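Local coordinates for periplasmic divalent cation tolerance protein (Xylella fastidiosa, PDB 2NUH) that is of uncertain cellular function but may bind copper ions and contribute to divalent cation tolerance, at residues I20-L25 against A32-L37; S42-Q47 against E51-I56. One frame throughout, in Å; residues are numbered along the deposited sequence.

Contact 1: I20-L25 against A32-L37; sequences IISRVL and ACVTQL
Ser22 meets Val34 where helix 20-25 passes over strand 33-37, and this pair accounts for most of the 181 Å² buried between the two segments. The apolar part of the contact is compact. Val34 turns both methyls against Ser22: CG1, anti to the backbone N (chi1 177°), reaches the serine hydroxyl, with CG1 and Ser22 OG 3.2 Å apart, while CG2 turns toward the helix backbone and lies 4.0 Å from Ser22 CA. A turn further along the helix, Leu25 CB adds a looser van der Waals contact, 4.3 Å from Val34 CG2. Helix and strand are nearly antiparallel: the axes of helix 20-25 and strand 33-37 run 168° apart, coming within 7.8 Å.

This is the helix-on-sheet layer of a ferredoxin-like fold: helix 15-27 links strand 5-12 to strand 33-38, a beta-alpha-beta crossover in which both strands flank strand 50-63. Ile21, next to the serine, directs its end away from strand 33-37 and packs on Leu58 of the central strand and on helix 67-77.

The polar part of the contact is carried by one water. It donates to Ser22 OG at 3.0 Å and to the carbonyl Val34 O at 2.8 Å, and it accepts from the side-chain amide Gln36 NE2, also at 2.8 Å. The amide itself stays 3.7 Å from Ser22 OG, so the water rather than a direct bond couples helix and strand. Gln36 brings NE2 there on a chain extended beyond CG; although its CB does not point at the helix, the end of the side chain comes nearer to it. The Ser22 hydroxyl gives its own proton to Ala18 O, one turn earlier in the helix, and so can accept the water's.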
loop_
_atom_site.group_PDB
_atom_site.type_symbol
_atom_site.label_atom_id
_atom_site.label_comp_id
_atom_site.label_asym_id
_atom_site.label_seq_id
_atom_site.Cartn_x
_atom_site.Cartn_y
_atom_site.Cartn_z
ATOM N N ILE A 20 -10.953 2.924 -1.386
ATOM C CA ILE A 20 -10.625 3.889 -2.429
ATOM C C ILE A 20 -9.215 3.637 -2.926
ATOM O O ILE A 20 -8.974 3.533 -4.121
ATOM C CB ILE A 20 -10.751 5.329 -1.922
ATOM C CG1 ILE A 20 -12.215 5.654 -1.624
ATOM C CG2 ILE A 20 -10.170 6.335 -2.931
ATOM C CD1 ILE A 20 -12.376 6.840 -0.721
ATOM N N ILE A 21 -8.275 3.520 -1.996
ATOM C CA ILE A 21 -6.882 3.342 -2.385
ATOM C C ILE A 21 -6.698 2.030 -3.120
ATOM O O ILE A 21 -6.028 1.970 -4.155
ATOM C CB ILE A 21 -5.962 3.430 -1.162
ATOM C CG1 ILE A 21 -5.849 4.888 -0.717
ATOM C CG2 ILE A 21 -4.573 2.852 -1.474
ATOM C CD1 ILE A 21 -5.438 5.047 0.744
ATOM N N SER A 22 -7.286 0.975 -2.576
ATOM C CA SER A 22 -7.151 -0.339 -3.181
ATOM C C SER A 22 -7.694 -0.339 -4.595
ATOM O O SER A 22 -7.029 -0.803 -5.535
ATOM C CB SER A 22 -7.919 -1.364 -2.353
ATOM O OG SER A 22 -7.322 -1.533 -1.085
ATOM N N ARG A 23 -8.907 0.182 -4.753
ATOM C CA ARG A 23 -9.553 0.144 -6.047
ATOM C C ARG A 23 -8.809 1.002 -7.048
ATOM O O ARG A 23 -8.581 0.582 -8.181
ATOM C CB ARG A 23 -11.008 0.594 -5.946
ATOM C CG ARG A 23 -11.915 -0.363 -5.201
ATOM C CD ARG A 23 -13.380 0.113 -5.266
ATOM N NE ARG A 23 -13.765 0.527 -6.621
ATOM C CZ ARG A 23 -13.968 1.789 -6.999
ATOM N NH1 ARG A 23 -14.306 2.075 -8.252
ATOM N NH2 ARG A 23 -13.843 2.776 -6.128
ATOM N N VAL A 24 -8.417 2.199 -6.635
ATOM C CA VAL A 24 -7.765 3.103 -7.578
ATOM C C VAL A 24 -6.402 2.585 -8.002
ATOM O O VAL A 24 -6.058 2.613 -9.166
ATOM C CB VAL A 24 -7.650 4.531 -7.038
ATOM C CG1 VAL A 24 -6.746 5.371 -7.936
ATOM C CG2 VAL A 24 -9.036 5.153 -6.972
ATOM N N LEU A 25 -5.616 2.099 -7.046
ATOM C CA LEU A 25 -4.295 1.612 -7.415
ATOM C C LEU A 25 -4.380 0.447 -8.391
ATOM O O LEU A 25 -3.561 0.349 -9.298
ATOM C CB LEU A 25 -3.508 1.187 -6.181
ATOM C CG LEU A 25 -3.056 2.342 -5.288
ATOM C CD1 LEU A 25 -2.210 1.800 -4.139
ATOM C CD2 LEU A 25 -2.268 3.379 -6.083
ATOM N N ALA A 32 -0.870 -4.546 -8.683
ATOM C CA ALA A 32 -1.615 -5.695 -9.170
ATOM C C ALA A 32 -2.686 -6.093 -8.169
ATOM O O ALA A 32 -3.707 -6.642 -8.524
ATOM C CB ALA A 32 -0.702 -6.838 -9.404
ATOM N N CYS A 33 -2.433 -5.831 -6.899
ATOM C CA CYS A 33 -3.401 -6.189 -5.884
ATOM C C CYS A 33 -3.080 -5.420 -4.633
ATOM O O CYS A 33 -1.944 -5.015 -4.407
ATOM C CB CYS A 33 -3.428 -7.712 -5.657
ATOM S SG CYS A 33 -3.975 -8.355 -4.036
ATOM N N VAL A 34 -4.111 -5.186 -3.840
ATOM C CA VAL A 34 -3.920 -4.547 -2.552
ATOM C C VAL A 34 -4.698 -5.335 -1.532
ATOM O O VAL A 34 -5.888 -5.613 -1.737
ATOM C CB VAL A 34 -4.424 -3.099 -2.549
ATOM C CG1 VAL A 34 -4.278 -2.505 -1.158
ATOM C CG2 VAL A 34 -3.654 -2.263 -3.567
ATOM N N THR A 35 -4.028 -5.726 -0.450
ATOM C CA THR A 35 -4.693 -6.428 0.624
ATOM C C THR A 35 -4.854 -5.507 1.807
ATOM O O THR A 35 -3.920 -4.810 2.200
ATOM C CB THR A 35 -3.884 -7.664 1.014
ATOM O OG1 THR A 35 -3.803 -8.521 -0.131
ATOM C CG2 THR A 35 -4.530 -8.423 2.168
ATOM N N GLN A 36 -6.052 -5.514 2.370
ATOM C CA GLN A 36 -6.356 -4.735 3.547
ATOM C C GLN A 36 -6.470 -5.677 4.709
ATOM O O GLN A 36 -7.105 -6.731 4.602
ATOM C CB GLN A 36 -7.733 -4.120 3.430
ATOM C CG GLN A 36 -8.013 -3.228 2.301
ATOM C CD GLN A 36 -9.507 -3.058 2.148
ATOM O OE1 GLN A 36 -10.245 -2.854 3.132
ATOM N NE2 GLN A 36 -9.971 -3.175 0.924
ATOM N N LEU A 37 -5.891 -5.267 5.824
ATOM C CA LEU A 37 -5.997 -5.997 7.069
ATOM C C LEU A 37 -6.670 -5.054 8.060
ATOM O O LEU A 37 -6.084 -4.060 8.474
ATOM C CB LEU A 37 -4.611 -6.443 7.547
ATOM C CG LEU A 37 -3.630 -7.070 6.533
ATOM C CD1 LEU A 37 -2.236 -7.301 7.111
ATOM C CD2 LEU A 37 -4.167 -8.370 5.999
HETATM O O HOH W 1 -8.137 -4.371 -0.741
#

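Contact 2: S42-Q47 against E51-I56; sequences STYRWQ and ETTQEI
Tyr44 lays its ring beside the facing strand, with one face beneath the carbonyl oxygen Glu51 O, which stands 3.8 Å from the ring plane and toward the rim, and with its edge against Thr53. The setting is an antiparallel beta hairpin of strands 40-45 and 50-63, at the end of the sheet far from the chain centre. CG of Tyr44 sits between the backbone N and the carbonyl carbon (chi1 55°), which swings the ring across to Thr53 CG2, 3.4 Å from Tyr44 CE1.

Four backbone hydrogen bonds hold the strands together. Ser42 and Thr53 exchange one pair, Tyr44 and Glu51 the other, with Glu51 N 2.8 Å from Tyr44 O. Between them, Thr43 and Thr52 form a non-hydrogen-bonded pair, where CA-H groups point at Glu51 O and Ser42 O. Their side chains lie side by side on the opposite side of the sheet from Tyr44, with Thr43 OG1 touching Thr52 CG2 at 3.4 Å.

On the same side of the sheet as Tyr44, Ser42 OG points at Glu55 OE1; their 2.4 Å separation is too short to be trusted in detail. The other carboxylate oxygen, OE2, is hydrogen-bonded to Tyr80 OH and to Thr11 OG1, the latter on strand 5-12. Beyond the end of the strand, Trp46 lies across the bent chain of Glu51. Its CB touches Glu51 CG, and the bend at chi2 (-86°) carries the carboxylate to the indole edge, the two planes nearly coplanar, 12° apart, and Glu51 OE1 3.5 Å from Trp46 CE3.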
loop_
_atom_site.group_PDB
_atom_site.type_symbol
_atom_site.label_atom_id
_atom_site.label_comp_id
_atom_site.label_asym_id
_atom_site.label_seq_id
_atom_site.Cartn_x
_atom_site.Cartn_y
_atom_site.Cartn_z
ATOM N N SER A 42 -2.388 1.587 15.479
ATOM C CA SER A 42 -1.043 2.121 15.405
ATOM C C SER A 42 -0.777 3.053 16.560
ATOM O O SER A 42 -1.621 3.835 16.938
ATOM C CB SER A 42 -0.837 2.848 14.097
ATOM O OG SER A 42 -0.917 1.907 13.042
ATOM N N THR A 43 0.416 2.937 17.114
ATOM C CA THR A 43 0.842 3.750 18.233
ATOM C C THR A 43 2.025 4.562 17.759
ATOM O O THR A 43 2.941 4.027 17.145
ATOM C CB THR A 43 1.257 2.853 19.392
ATOM O OG1 THR A 43 0.137 2.048 19.778
ATOM C CG2 THR A 43 1.710 3.682 20.605
ATOM N N TYR A 44 1.971 5.866 18.022
ATOM C CA TYR A 44 3.001 6.788 17.590
ATOM C C TYR A 44 2.885 8.017 18.472
ATOM O O TYR A 44 1.940 8.139 19.257
ATOM C CB TYR A 44 2.785 7.170 16.116
ATOM C CG TYR A 44 1.404 7.719 15.851
ATOM C CD1 TYR A 44 0.326 6.864 15.647
ATOM C CD2 TYR A 44 1.171 9.093 15.817
ATOM C CE1 TYR A 44 -0.940 7.356 15.426
ATOM C CE2 TYR A 44 -0.101 9.597 15.590
ATOM C CZ TYR A 44 -1.149 8.719 15.398
ATOM O OH TYR A 44 -2.419 9.197 15.167
ATOM N N ARG A 45 3.851 8.913 18.353
ATOM C CA ARG A 45 3.829 10.148 19.104
ATOM C C ARG A 45 3.228 11.235 18.235
ATOM O O ARG A 45 3.550 11.339 17.054
ATOM C CB ARG A 45 5.249 10.517 19.517
ATOM C CG ARG A 45 5.400 11.835 20.265
ATOM C CD ARG A 45 6.866 12.116 20.548
ATOM N NE ARG A 45 7.432 11.120 21.454
ATOM C CZ ARG A 45 8.125 10.049 21.071
ATOM N NH1 ARG A 45 8.370 9.820 19.784
ATOM N NH2 ARG A 45 8.585 9.209 21.986
ATOM N N TRP A 46 2.336 12.027 18.822
ATOM C CA TRP A 46 1.817 13.211 18.150
ATOM C C TRP A 46 1.959 14.390 19.102
ATOM O O TRP A 46 1.219 14.502 20.085
ATOM C CB TRP A 46 0.371 12.993 17.691
ATOM C CG TRP A 46 -0.109 13.974 16.655
ATOM C CD1 TRP A 46 0.653 14.654 15.745
ATOM C CD2 TRP A 46 -1.469 14.354 16.402
ATOM N NE1 TRP A 46 -0.147 15.447 14.955
ATOM C CE2 TRP A 46 -1.453 15.283 15.336
ATOM C CE3 TRP A 46 -2.700 14.007 16.977
ATOM C CZ2 TRP A 46 -2.621 15.868 14.832
ATOM C CZ3 TRP A 46 -3.862 14.590 16.474
ATOM C CH2 TRP A 46 -3.812 15.510 15.413
ATOM N N GLN A 47 2.943 15.239 18.799
ATOM C CA GLN A 47 3.427 16.326 19.668
ATOM C C GLN A 47 3.333 16.072 21.184
ATOM O O GLN A 47 2.396 16.526 21.854
ATOM C CB GLN A 47 2.819 17.686 19.274
ATOM C CG GLN A 47 3.260 18.229 17.892
ATOM C CD GLN A 47 4.755 18.566 17.788
ATOM O OE1 GLN A 47 5.530 18.360 18.727
ATOM N NE2 GLN A 47 5.160 19.085 16.631
ATOM N N GLU A 51 -0.095 8.487 21.077
ATOM C CA GLU A 51 -1.410 8.393 20.474
ATOM C C GLU A 51 -1.585 7.036 19.834
ATOM O O GLU A 51 -0.613 6.428 19.365
ATOM C CB GLU A 51 -1.588 9.483 19.417
ATOM C CG GLU A 51 -1.772 10.880 19.983
ATOM C CD GLU A 51 -3.211 11.181 20.324
ATOM O OE1 GLU A 51 -3.830 11.972 19.583
ATOM O OE2 GLU A 51 -3.729 10.622 21.319
ATOM N N THR A 52 -2.824 6.558 19.837
ATOM C CA THR A 52 -3.181 5.342 19.133
ATOM C C THR A 52 -4.303 5.674 18.180
ATOM O O THR A 52 -5.172 6.499 18.478
ATOM C CB THR A 52 -3.625 4.203 20.072
ATOM O OG1 THR A 52 -4.792 4.600 20.808
ATOM C CG2 THR A 52 -2.518 3.833 21.041
ATOM N N THR A 53 -4.278 5.036 17.023
ATOM C CA THR A 53 -5.303 5.274 16.032
ATOM C C THR A 53 -5.677 3.940 15.436
ATOM O O THR A 53 -4.813 3.113 15.161
ATOM C CB THR A 53 -4.827 6.262 14.943
ATOM O OG1 THR A 53 -5.884 6.518 14.008
ATOM C CG2 THR A 53 -3.621 5.741 14.212
ATOM N N GLN A 54 -6.971 3.731 15.257
ATOM C CA GLN A 54 -7.469 2.539 14.595
ATOM C C GLN A 54 -7.210 2.709 13.121
ATOM O O GLN A 54 -7.437 3.786 12.562
ATOM C CB GLN A 54 -8.967 2.375 14.850
ATOM C CG GLN A 54 -9.313 2.202 16.327
ATOM C CD GLN A 54 -10.803 2.146 16.587
ATOM O OE1 GLN A 54 -11.587 2.850 15.948
ATOM N NE2 GLN A 54 -11.203 1.320 17.547
ATOM N N GLU A 55 -6.714 1.655 12.490
ATOM C CA GLU A 55 -6.346 1.744 11.094
ATOM C C GLU A 55 -6.647 0.455 10.366
ATOM O O GLU A 55 -6.978 -0.561 10.967
ATOM C CB GLU A 55 -4.856 2.043 10.963
ATOM C CG GLU A 55 -4.450 3.378 11.516
ATOM C CD GLU A 55 -3.110 3.796 10.999
ATOM O OE1 GLU A 55 -2.109 3.138 11.332
ATOM O OE2 GLU A 55 -3.049 4.747 10.204
ATOM N N ILE A 56 -6.540 0.533 9.051
ATOM C CA ILE A 56 -6.506 -0.626 8.180
ATOM C C ILE A 56 -5.099 -0.682 7.639
ATOM O O ILE A 56 -4.580 0.330 7.170
ATOM C CB ILE A 56 -7.459 -0.441 6.995
ATOM C CG1 ILE A 56 -8.854 -0.020 7.481
ATOM C CG2 ILE A 56 -7.486 -1.687 6.091
ATOM C CD1 ILE A 56 -9.538 -1.035 8.331
#

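How the contacts relate
Contact 1 closes before contact 2 opens, so the two follow in series along the chain, with strands 33-38 and 40-45 succeeding each other. Their centres are about 22 Å apart, yet both reach the same antiparallel sheet through the long strand 50-63, which pairs with strand 33-38 near the body of the fold and with strand 40-45 at its outer end. They meet at a joint: Gln36 CB of contact 1 packs on Ile56 CG2 of contact 2 at 3.6 Å. The centre of contact 1 lies about 7 Å from the chain centre, in the helix-covered layer, and that of contact 2 about 18 Å from it, in a projecting hairpin.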